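Local coordinates for protein NADP-dependent 2-hydroxyacid dehydrogenase (Rhizobium etli, PDB 4XCV) that probably catalyses the NADP(H)-dependent interconversion of 2-hydroxy acids and 2-keto acids, binding NADPH as its cofactor, at residues 43-48 with 62-67; 106-111 with 157-162; 201-206 with 235-240. One frame throughout, in Å; residues are numbered along the deposited sequence.

Contact 1 (43-48 with 62-67); sequences RDFSET and RRAPNL
Three ordered waters sit in the seam between R43-T48 and R62-L67, and each bridges the two backbones or a backbone and a side chain. One lies between F45 N and R63 O, one accepts a hydrogen bond from R63 NE and donates to R43 O, and the third donates to F45 O and T48 O while accepting from N66 N. N66 ND2 gives S46 O a nearly straight bond of 2.8 Å, with the oxygen only 2° out of the amide plane and the donor on a carbonyl lone pair. The R63 chain, bent at chi3 (63°), sets one face of its guanidinium against F45 CE2, which lies 3.4 Å from R63 CZ, with the two planes 31° apart. From there R63 NH2 makes a weak bond to R43 O at 3.4 Å and a hydrogen bond to N40 O. F45 CB meets A64 CB at 3.7 Å, and T48 CG2 lies alongside L67 CD2. An Asx turn at D44, whose OD1 receives S46 N and S46 OG from the same face, shapes the loop. F45 reaches inward to I33 and L9, so the loop before strand 50-54, joined to the turn leaving helix 60-63, packs against strands 32-34 and 8-12 of the five-stranded parallel sheet.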
loop_
_atom_site.group_PDB
_atom_site.type_symbol
_atom_site.label_atom_id
_atom_site.label_comp_id
_atom_site.label_asym_id
_atom_site.label_seq_id
_atom_site.Cartn_x
_atom_site.Cartn_y
_atom_site.Cartn_z
ATOM N N ARG A 43 38.001 -24.596 -21.477
ATOM C CA ARG A 43 38.177 -23.290 -22.079
ATOM C C ARG A 43 39.341 -22.549 -21.446
ATOM O O ARG A 43 39.498 -22.578 -20.220
ATOM C CB ARG A 43 36.893 -22.495 -21.858
ATOM C CG ARG A 43 36.801 -21.167 -22.561
ATOM C CD ARG A 43 36.536 -21.298 -24.020
ATOM N NE ARG A 43 36.353 -19.995 -24.648
ATOM C CZ ARG A 43 35.200 -19.491 -25.096
ATOM N NH1 ARG A 43 34.012 -20.091 -25.003
ATOM N NH2 ARG A 43 35.242 -18.316 -25.692
ATOM N N ASP A 44 40.147 -21.879 -22.263
ATOM C CA ASP A 44 41.241 -20.987 -21.827
ATOM C C ASP A 44 40.646 -19.657 -21.345
ATOM O O ASP A 44 40.039 -18.945 -22.135
ATOM C CB ASP A 44 42.182 -20.774 -23.018
ATOM C CG ASP A 44 43.429 -20.042 -22.685
ATOM O OD1 ASP A 44 43.491 -19.458 -21.598
ATOM O OD2 ASP A 44 44.409 -20.189 -23.485
ATOM N N PHE A 45 40.849 -19.320 -20.067
ATOM C CA PHE A 45 40.435 -18.020 -19.497
ATOM C C PHE A 45 41.620 -17.084 -19.290
ATOM O O PHE A 45 41.499 -16.116 -18.497
ATOM C CB PHE A 45 39.717 -18.191 -18.130
ATOM C CG PHE A 45 38.528 -19.083 -18.180
ATOM C CD1 PHE A 45 37.681 -19.091 -19.258
ATOM C CD2 PHE A 45 38.234 -19.921 -17.125
ATOM C CE1 PHE A 45 36.627 -19.984 -19.329
ATOM C CE2 PHE A 45 37.154 -20.797 -17.180
ATOM C CZ PHE A 45 36.355 -20.829 -18.302
ATOM N N SER A 46 42.730 -17.272 -19.976
ATOM C CA SER A 46 43.868 -16.392 -19.752
ATOM C C SER A 46 43.590 -14.921 -20.081
ATOM O O SER A 46 44.185 -14.050 -19.461
ATOM C CB SER A 46 45.120 -16.913 -20.441
ATOM O OG SER A 46 45.010 -16.825 -21.833
ATOM N N GLU A 47 42.721 -14.636 -21.041
ATOM C CA GLU A 47 42.454 -13.248 -21.428
ATOM C C GLU A 47 41.243 -12.651 -20.715
ATOM O O GLU A 47 40.999 -11.474 -20.846
ATOM C CB GLU A 47 42.262 -13.131 -22.932
ATOM C CG GLU A 47 43.464 -13.632 -23.736
ATOM C CD GLU A 47 44.655 -12.706 -23.666
ATOM O OE1 GLU A 47 44.574 -11.672 -22.972
ATOM O OE2 GLU A 47 45.689 -13.006 -24.307
ATOM N N THR A 48 40.516 -13.461 -19.963
ATOM C CA THR A 48 39.259 -13.019 -19.394
ATOM C C THR A 48 39.449 -11.883 -18.407
ATOM O O THR A 48 40.251 -12.000 -17.510
ATOM C CB THR A 48 38.572 -14.223 -18.722
ATOM O OG1 THR A 48 38.548 -15.312 -19.656
ATOM C CG2 THR A 48 37.156 -13.820 -18.251
ATOM N N ARG A 62 41.649 -19.790 -10.039
ATOM C CA ARG A 62 42.841 -20.420 -10.572
ATOM C C ARG A 62 42.784 -20.492 -12.102
ATOM O O ARG A 62 43.787 -20.314 -12.768
ATOM C CB ARG A 62 43.027 -21.801 -9.955
ATOM C CG ARG A 62 43.481 -21.708 -8.501
ATOM C CD ARG A 62 43.595 -23.077 -7.809
ATOM N NE ARG A 62 42.446 -23.301 -6.918
ATOM C CZ ARG A 62 41.689 -24.402 -6.856
ATOM N NH1 ARG A 62 41.946 -25.480 -7.601
ATOM N NH2 ARG A 62 40.668 -24.436 -5.997
ATOM N N ARG A 63 41.599 -20.733 -12.655
ATOM C CA ARG A 63 41.428 -20.844 -14.109
ATOM C C ARG A 63 41.468 -19.504 -14.808
ATOM O O ARG A 63 41.894 -19.421 -15.967
ATOM C CB ARG A 63 40.096 -21.545 -14.425
ATOM C CG ARG A 63 40.076 -23.015 -14.054
ATOM C CD ARG A 63 38.799 -23.734 -14.492
ATOM N NE ARG A 63 38.648 -23.746 -15.947
ATOM C CZ ARG A 63 37.551 -24.148 -16.593
ATOM N NH1 ARG A 63 36.470 -24.515 -15.906
ATOM N NH2 ARG A 63 37.514 -24.098 -17.939
ATOM N N ALA A 64 40.980 -18.455 -14.129
ATOM C CA ALA A 64 40.901 -17.115 -14.672
ATOM C C ALA A 64 41.683 -16.157 -13.788
ATOM O O ALA A 64 41.110 -15.411 -12.990
ATOM C CB ALA A 64 39.439 -16.670 -14.777
ATOM N N PRO A 65 43.017 -16.217 -13.878
ATOM C CA PRO A 65 43.811 -15.467 -12.914
ATOM C C PRO A 65 44.021 -13.995 -13.212
ATOM O O PRO A 65 44.666 -13.302 -12.393
ATOM C CB PRO A 65 45.158 -16.195 -12.980
ATOM C CG PRO A 65 45.270 -16.649 -14.368
ATOM C CD PRO A 65 43.861 -17.074 -14.742
ATOM N N ASN A 66 43.513 -13.530 -14.355
ATOM C CA ASN A 66 43.792 -12.178 -14.822
ATOM C C ASN A 66 42.553 -11.314 -14.818
ATOM O O ASN A 66 42.543 -10.234 -15.420
ATOM C CB ASN A 66 44.402 -12.228 -16.209
ATOM C CG ASN A 66 45.677 -13.071 -16.221
ATOM O OD1 ASN A 66 46.477 -12.974 -15.263
ATOM N ND2 ASN A 66 45.868 -13.857 -17.237
ATOM N N LEU A 67 41.532 -11.758 -14.089
ATOM C CA LEU A 67 40.293 -10.977 -13.935
ATOM C C LEU A 67 40.594 -9.587 -13.384
ATOM O O LEU A 67 41.422 -9.410 -12.490
ATOM C CB LEU A 67 39.282 -11.673 -12.998
ATOM C CG LEU A 67 38.740 -12.997 -13.486
ATOM C CD1 LEU A 67 37.931 -13.655 -12.371
ATOM C CD2 LEU A 67 37.926 -12.829 -14.766
HETATM O O HOH W 1 40.873 -23.436 -17.993
HETATM O O HOH W 2 41.646 -14.275 -16.423
HETATM O O HOH W 3 42.418 -20.861 -18.263
#

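Contact 2 (106-111 with 157-162); sequences WVVMQC and AKLKVM
V108 is the main bump on helix 100-116 here, set between K158, L159 and M162 of helix 150-162. Its two methyls divide the work: CG1, anti to the backbone N (chi1 166°), meets M162 CG at 3.9 Å, while CG2 faces L159 CD2 at 4.0 Å and K158 CB at 4.1 Å. V108 and L159 lie antiparallel alongside each other, while K158 and M162 come in nearly perpendicular to the valine. In return, the forked end of L159 enters the groove beside V108. Its CD1 approaches V107 CG1 at 4.1 Å and its CD2 rests against C111 SG at 3.8 Å, so V107, V108 and C111, one turn of helix, receive a single leucine. The axes stand 9.8 Å apart and cross at -39°, and the contact between them is wholly apolar; the K158 amine leads off to a salt bridge with D154. Beneath the pair lies the seven-stranded parallel sheet of the dinucleotide-binding domain, with V107 and C111 on V198 and L159 on V166. Along the other flank V108 and M162 also pack on M162 and V108 of the second subunit, which places this helix pair between the sheet and the dimer interface.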
loop_
_atom_site.group_PDB
_atom_site.type_symbol
_atom_site.label_atom_id
_atom_site.label_comp_id
_atom_site.label_asym_id
_atom_site.label_seq_id
_atom_site.Cartn_x
_atom_site.Cartn_y
_atom_site.Cartn_z
ATOM N N TRP A 106 6.233 -3.455 -2.187
ATOM C CA TRP A 106 5.988 -4.573 -1.263
ATOM C C TRP A 106 6.004 -4.094 0.171
ATOM O O TRP A 106 5.108 -4.448 0.960
ATOM C CB TRP A 106 7.006 -5.680 -1.518
ATOM C CG TRP A 106 6.816 -6.933 -0.711
ATOM C CD1 TRP A 106 6.171 -8.045 -1.118
ATOM C CD2 TRP A 106 7.304 -7.222 0.604
ATOM N NE1 TRP A 106 6.192 -9.001 -0.147
ATOM C CE2 TRP A 106 6.884 -8.515 0.922
ATOM C CE3 TRP A 106 8.027 -6.507 1.551
ATOM C CZ2 TRP A 106 7.165 -9.109 2.157
ATOM C CZ3 TRP A 106 8.309 -7.083 2.779
ATOM C CH2 TRP A 106 7.900 -8.374 3.051
ATOM N N VAL A 107 7.003 -3.290 0.533
ATOM C CA VAL A 107 7.107 -2.836 1.911
ATOM C C VAL A 107 5.888 -2.004 2.295
ATOM O O VAL A 107 5.328 -2.188 3.374
ATOM C CB VAL A 107 8.401 -2.016 2.115
ATOM C CG1 VAL A 107 8.417 -1.283 3.459
ATOM C CG2 VAL A 107 9.637 -2.893 1.985
ATOM N N VAL A 108 5.520 -1.044 1.456
ATOM C CA VAL A 108 4.378 -0.192 1.785
ATOM C C VAL A 108 3.105 -1.033 1.874
ATOM O O VAL A 108 2.294 -0.857 2.793
ATOM C CB VAL A 108 4.233 0.951 0.773
ATOM C CG1 VAL A 108 2.881 1.641 0.879
ATOM C CG2 VAL A 108 5.386 1.916 0.950
ATOM N N MET A 109 2.907 -1.983 0.935
ATOM C CA MET A 109 1.719 -2.830 0.984
ATOM C C MET A 109 1.670 -3.622 2.268
ATOM O O MET A 109 0.616 -3.685 2.894
ATOM C CB MET A 109 1.714 -3.786 -0.222
ATOM C CG MET A 109 0.425 -4.582 -0.349
ATOM S SD MET A 109 0.490 -5.699 -1.764
ATOM C CE MET A 109 1.715 -6.813 -1.193
ATOM N N GLN A 110 2.786 -4.212 2.678
ATOM C CA GLN A 110 2.785 -4.996 3.901
ATOM C C GLN A 110 2.511 -4.139 5.103
ATOM O O GLN A 110 1.732 -4.492 5.982
ATOM C CB GLN A 110 4.105 -5.735 4.089
ATOM C CG GLN A 110 4.391 -6.757 2.975
ATOM C CD GLN A 110 3.450 -7.931 2.921
ATOM O OE1 GLN A 110 2.760 -8.292 3.840
ATOM N NE2 GLN A 110 3.363 -8.528 1.693
ATOM N N CYS A 111 3.134 -2.972 5.185
ATOM C CA CYS A 111 2.853 -2.070 6.314
ATOM C C CYS A 111 1.411 -1.638 6.354
ATOM O O CYS A 111 0.817 -1.589 7.438
ATOM C CB CYS A 111 3.780 -0.832 6.266
ATOM S SG CYS A 111 5.519 -1.196 6.639
ATOM N N ALA A 157 11.158 6.925 2.248
ATOM C CA ALA A 157 10.549 8.055 1.573
ATOM C C ALA A 157 9.071 7.789 1.302
ATOM O O ALA A 157 8.200 8.678 1.519
ATOM C CB ALA A 157 11.286 8.401 0.304
ATOM N N LYS A 158 8.760 6.586 0.832
ATOM C CA LYS A 158 7.386 6.271 0.426
ATOM C C LYS A 158 6.474 6.010 1.616
ATOM O O LYS A 158 5.308 6.456 1.613
ATOM C CB LYS A 158 7.390 5.164 -0.594
ATOM C CG LYS A 158 7.950 5.716 -1.913
ATOM C CD LYS A 158 8.363 4.642 -2.841
ATOM C CE LYS A 158 8.735 5.247 -4.158
ATOM N NZ LYS A 158 9.315 4.213 -5.028
ATOM N N LEU A 159 7.026 5.375 2.658
ATOM C CA LEU A 159 6.262 5.226 3.896
ATOM C C LEU A 159 5.896 6.585 4.494
ATOM O O LEU A 159 4.804 6.744 5.023
ATOM C CB LEU A 159 7.077 4.402 4.907
ATOM C CG LEU A 159 7.195 2.919 4.585
ATOM C CD1 LEU A 159 8.319 2.315 5.414
ATOM C CD2 LEU A 159 5.897 2.182 4.873
ATOM N N LYS A 160 6.822 7.520 4.437
ATOM C CA LYS A 160 6.562 8.872 4.957
ATOM C C LYS A 160 5.452 9.537 4.199
ATOM O O LYS A 160 4.567 10.141 4.798
ATOM C CB LYS A 160 7.836 9.715 4.891
ATOM C CG LYS A 160 8.783 9.456 6.026
ATOM C CD LYS A 160 8.291 10.026 7.338
ATOM C CE LYS A 160 8.546 11.544 7.404
ATOM N NZ LYS A 160 7.673 12.160 8.443
ATOM N N VAL A 161 5.455 9.410 2.884
ATOM C CA VAL A 161 4.394 10.043 2.084
ATOM C C VAL A 161 3.026 9.423 2.434
ATOM O O VAL A 161 2.021 10.122 2.512
ATOM C CB VAL A 161 4.673 9.868 0.592
ATOM C CG1 VAL A 161 3.431 10.154 -0.216
ATOM C CG2 VAL A 161 5.832 10.781 0.160
ATOM N N MET A 162 2.979 8.109 2.683
ATOM C CA MET A 162 1.730 7.507 3.075
ATOM C C MET A 162 1.243 7.944 4.446
ATOM O O MET A 162 0.081 7.726 4.753
ATOM C CB MET A 162 1.855 5.966 3.009
ATOM C CG MET A 162 1.954 5.405 1.596
ATOM S SD MET A 162 0.685 6.007 0.455
ATOM C CE MET A 162 -0.801 5.474 1.306
#

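Contact 3 (201-206 with 235-240); sequences LPLTPE and RGKSQI. With NDP (NADPH dihydro-nicotinamide-adenine-dinucleotide phosphate), chain B.
The L203 side chain runs nearly perpendicular to that of R235, the aliphatic branch of one laid over the flat guanidinium of the other. CG of L203 stands anti to its own nitrogen (chi1 -175°), which swings the isobutyl group toward R235-S238. There CB lies 3.7 Å above the guanidinium plane, offset toward its rim, and CD2 comes to 3.4 Å from R235 NH2. The second methyl, CD1, reaches K237 CB, 3.9 Å away, and S238 OG. R235 can fold back over the leucine because its chain bends twice, at chi2 (-74°) and chi3 (-61°); two conformers were deposited, and this geometry belongs to the one described. The fold also leaves R235 CG 3.3 Å from NDP O2D, beside the ribose next to the nicotinamide.

One water accepts from R235 N and donates to L201 O and S238 OG; another accepts from L203 N and R235 NH1 and lies 2.9 Å from NDP O2D. S238 OG is also hydrogen-bonded to T207 O.

P202 holds the cofactor side of the loop: its CB lies 3.3 Å from NDP O3D, and its CG and CD lie against the adenine C8A. Replacing P202 by an alanine would remove CG and CD and is likely to leave C8A and the adjoining ribose without that wall. L201 CD2 flanks the adenosine ribose and the adenine, and E206 OE2 lies 3.3 Å from the adenine N6A. These loops follow strands 196-199 and 229-232 at their carboxyl ends, the usual cofactor site of a Rossmann-type sheet. Aliphatic packing against the guanidinium, together with shared waters rather than direct bonds between the loops, probably helps to position the cofactor-facing side chains, and one water, held by R235 NH1 and L203 N, connects both loops to the nicotinamide ribose.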
loop_
_atom_site.group_PDB
_atom_site.type_symbol
_atom_site.label_atom_id
_atom_site.label_comp_id
_atom_site.label_asym_id
_atom_site.label_seq_id
_atom_site.Cartn_x
_atom_site.Cartn_y
_atom_site.Cartn_z
ATOM N N LEU A 201 18.298 -5.472 5.524
ATOM C CA LEU A 201 19.745 -5.626 5.784
ATOM C C LEU A 201 20.366 -6.684 4.855
ATOM O O LEU A 201 19.700 -7.672 4.528
ATOM C CB LEU A 201 19.989 -6.081 7.235
ATOM C CG LEU A 201 19.599 -5.080 8.337
ATOM C CD1 LEU A 201 19.734 -5.787 9.706
ATOM C CD2 LEU A 201 20.427 -3.838 8.271
ATOM N N PRO A 202 21.637 -6.521 4.483
ATOM C CA PRO A 202 22.379 -7.637 3.871
ATOM C C PRO A 202 22.677 -8.717 4.873
ATOM O O PRO A 202 22.579 -8.484 6.108
ATOM C CB PRO A 202 23.693 -6.976 3.413
ATOM C CG PRO A 202 23.846 -5.778 4.263
ATOM C CD PRO A 202 22.511 -5.405 4.865
ATOM N N LEU A 203 23.028 -9.910 4.396
ATOM C CA LEU A 203 23.501 -11.006 5.249
ATOM C C LEU A 203 25.008 -10.915 5.386
ATOM O O LEU A 203 25.750 -10.996 4.394
ATOM C CB LEU A 203 23.157 -12.363 4.641
ATOM C CG LEU A 203 23.518 -13.543 5.566
ATOM C CD1 LEU A 203 22.695 -13.552 6.824
ATOM C CD2 LEU A 203 23.323 -14.886 4.850
ATOM N N THR A 204 25.441 -10.719 6.621
ATOM C CA THR A 204 26.844 -10.743 7.010
ATOM C C THR A 204 26.917 -11.569 8.276
ATOM O O THR A 204 25.898 -11.858 8.903
ATOM C CB THR A 204 27.384 -9.335 7.292
ATOM O OG1 THR A 204 26.708 -8.803 8.436
ATOM C CG2 THR A 204 27.095 -8.402 6.146
ATOM N N PRO A 205 28.128 -11.895 8.729
ATOM C CA PRO A 205 28.190 -12.548 10.037
ATOM C C PRO A 205 27.450 -11.779 11.137
ATOM O O PRO A 205 26.732 -12.397 11.948
ATOM C CB PRO A 205 29.701 -12.610 10.302
ATOM C CG PRO A 205 30.262 -12.772 8.937
ATOM C CD PRO A 205 29.453 -11.839 8.082
ATOM N N GLU A 206 27.537 -10.437 11.145
ATOM C CA GLU A 206 26.882 -9.652 12.171
ATOM C C GLU A 206 25.365 -9.634 12.073
ATOM O O GLU A 206 24.677 -9.444 13.072
ATOM C CB GLU A 206 27.327 -8.206 12.099
ATOM C CG GLU A 206 28.724 -7.897 12.532
ATOM C CD GLU A 206 29.005 -6.456 12.197
ATOM O OE1 GLU A 206 29.835 -6.213 11.275
ATOM O OE2 GLU A 206 28.312 -5.580 12.800
ATOM N N ARG A 235 17.438 -10.846 4.010
ATOM C CA ARG A 235 17.879 -12.216 3.856
ATOM C C ARG A 235 17.276 -13.076 4.950
ATOM O O ARG A 235 17.190 -12.684 6.111
ATOM C CB ARG A 235 19.416 -12.274 3.900
ATOM C CG ARG A 235 20.113 -11.585 2.721
ATOM C CD ARG A 235 20.028 -12.353 1.418
ATOM N NE ARG A 235 20.663 -13.650 1.572
ATOM C CZ ARG A 235 21.955 -13.904 1.400
ATOM N NH1 ARG A 235 22.810 -12.966 0.994
ATOM N NH2 ARG A 235 22.389 -15.142 1.617
ATOM N N GLY A 236 16.883 -14.289 4.562
ATOM C CA GLY A 236 16.231 -15.195 5.460
ATOM C C GLY A 236 17.118 -15.666 6.619
ATOM O O GLY A 236 16.646 -15.856 7.742
ATOM N N LYS A 237 18.410 -15.831 6.367
ATOM C CA LYS A 237 19.320 -16.292 7.425
ATOM C C LYS A 237 19.566 -15.207 8.485
ATOM O O LYS A 237 20.162 -15.528 9.511
ATOM C CB LYS A 237 20.608 -16.859 6.881
ATOM C CG LYS A 237 20.396 -18.184 6.188
ATOM C CD LYS A 237 21.653 -18.694 5.504
ATOM C CE LYS A 237 21.384 -20.040 4.811
ATOM N NZ LYS A 237 20.471 -19.869 3.630
ATOM N N SER A 238 19.044 -13.997 8.295
ATOM C CA SER A 238 19.076 -12.991 9.334
ATOM C C SER A 238 18.062 -13.264 10.445
ATOM O O SER A 238 18.155 -12.631 11.495
ATOM C CB SER A 238 18.864 -11.590 8.783
ATOM O OG SER A 238 19.991 -11.232 7.989
ATOM N N GLN A 239 17.066 -14.103 10.204
ATOM C CA GLN A 239 16.012 -14.355 11.206
ATOM C C GLN A 239 16.093 -15.763 11.768
ATOM O O GLN A 239 16.614 -16.694 11.154
ATOM C CB GLN A 239 14.618 -14.088 10.644
ATOM C CG GLN A 239 14.155 -15.136 9.677
ATOM C CD GLN A 239 13.188 -14.659 8.600
ATOM O OE1 GLN A 239 13.056 -13.454 8.372
ATOM N NE2 GLN A 239 12.576 -15.593 7.892
ATOM N N ILE A 240 15.520 -15.911 12.962
ATOM C CA ILE A 240 15.340 -17.217 13.577
ATOM C C ILE A 240 13.838 -17.523 13.533
ATOM O O ILE A 240 13.047 -17.009 14.321
ATOM C CB ILE A 240 15.869 -17.227 15.035
ATOM C CG1 ILE A 240 17.334 -16.799 15.106
ATOM C CG2 ILE A 240 15.632 -18.600 15.674
ATOM C CD1 ILE A 240 18.312 -17.720 14.411
HETATM P PA NDP B . 22.863 -1.539 0.716
HETATM O O1A NDP B . 22.625 -0.367 -0.184
HETATM O O2A NDP B . 24.228 -2.192 0.784
HETATM O O5B NDP B . 22.419 -1.086 2.184
HETATM C C5B NDP B . 22.674 -1.959 3.289
HETATM C C4B NDP B . 22.227 -1.237 4.538
HETATM O O4B NDP B . 22.351 -2.142 5.631
HETATM C C3B NDP B . 23.078 -0.024 4.834
HETATM O O3B NDP B . 22.265 1.033 5.383
HETATM C C2B NDP B . 24.016 -0.580 5.872
HETATM O O2B NDP B . 24.559 0.398 6.801
HETATM C C1B NDP B . 23.088 -1.519 6.640
HETATM N N9A NDP B . 23.805 -2.518 7.435
HETATM C C8A NDP B . 24.643 -3.449 6.939
HETATM N N7A NDP B . 25.208 -4.137 7.979
HETATM C C5A NDP B . 24.724 -3.570 9.124
HETATM C C6A NDP B . 24.974 -3.775 10.480
HETATM N N6A NDP B . 25.784 -4.749 10.899
HETATM N N1A NDP B . 24.334 -2.998 11.362
HETATM C C2A NDP B . 23.486 -2.032 10.949
HETATM N N3A NDP B . 23.204 -1.765 9.662
HETATM C C4A NDP B . 23.845 -2.566 8.784
HETATM O O3 NDP B . 21.819 -2.716 0.379
HETATM P PN NDP B . 20.382 -2.632 -0.337
HETATM O O1N NDP B . 19.582 -1.614 0.403
HETATM O O2N NDP B . 20.520 -2.429 -1.770
HETATM O O5D NDP B . 19.857 -4.103 -0.115
HETATM C C5D NDP B . 19.757 -4.654 1.206
HETATM C C4D NDP B . 19.632 -6.174 1.048
HETATM O O4D NDP B . 18.358 -6.508 0.516
HETATM C C3D NDP B . 20.595 -6.809 0.083
HETATM O O3D NDP B . 21.870 -7.062 0.699
HETATM C C2D NDP B . 19.891 -8.086 -0.347
HETATM O O2D NDP B . 20.344 -9.185 0.479
HETATM C C1D NDP B . 18.448 -7.837 -0.016
HETATM N N1N NDP B . 17.514 -7.892 -1.144
HETATM C C2N NDP B . 16.397 -8.684 -1.082
HETATM C C3N NDP B . 15.573 -8.832 -2.146
HETATM C C7N NDP B . 14.371 -9.623 -2.097
HETATM O O7N NDP B . 13.894 -9.989 -3.197
HETATM N N7N NDP B . 13.750 -9.943 -0.977
HETATM C C4N NDP B . 15.827 -8.068 -3.387
HETATM C C5N NDP B . 17.015 -7.237 -3.319
HETATM C C6N NDP B . 17.832 -7.165 -2.292
HETATM P P2B NDP B . 25.437 1.638 6.235
HETATM O O1X NDP B . 26.036 2.266 7.451
HETATM O O2X NDP B . 26.463 1.023 5.299
HETATM O O3X NDP B . 24.518 2.501 5.471
HETATM O O HOH W 4 18.705 -9.471 6.252
HETATM O O HOH W 5 22.884 -10.063 1.472
#

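Overall arrangement
From the N terminus, contact 1 comes first and closes a short loop that carries strand 50-54, in the five-stranded domain. Contact 2 follows, joining helix 100-116 to helix 150-162 across a span that includes strand 142-146. Contact 3 closes last, bringing together the loops after strands 196-199 and 229-232. The three lie in series, so none encloses or crosses another. Contacts 1 and 2 lie on opposite sides of the chain's centre, their centres about 46 Å apart. Contacts 2 and 3 share the dinucleotide-binding domain, with nearest atoms about 9 Å apart: contact 2 joins helices on the sheet, contact 3 lines its NADPH site.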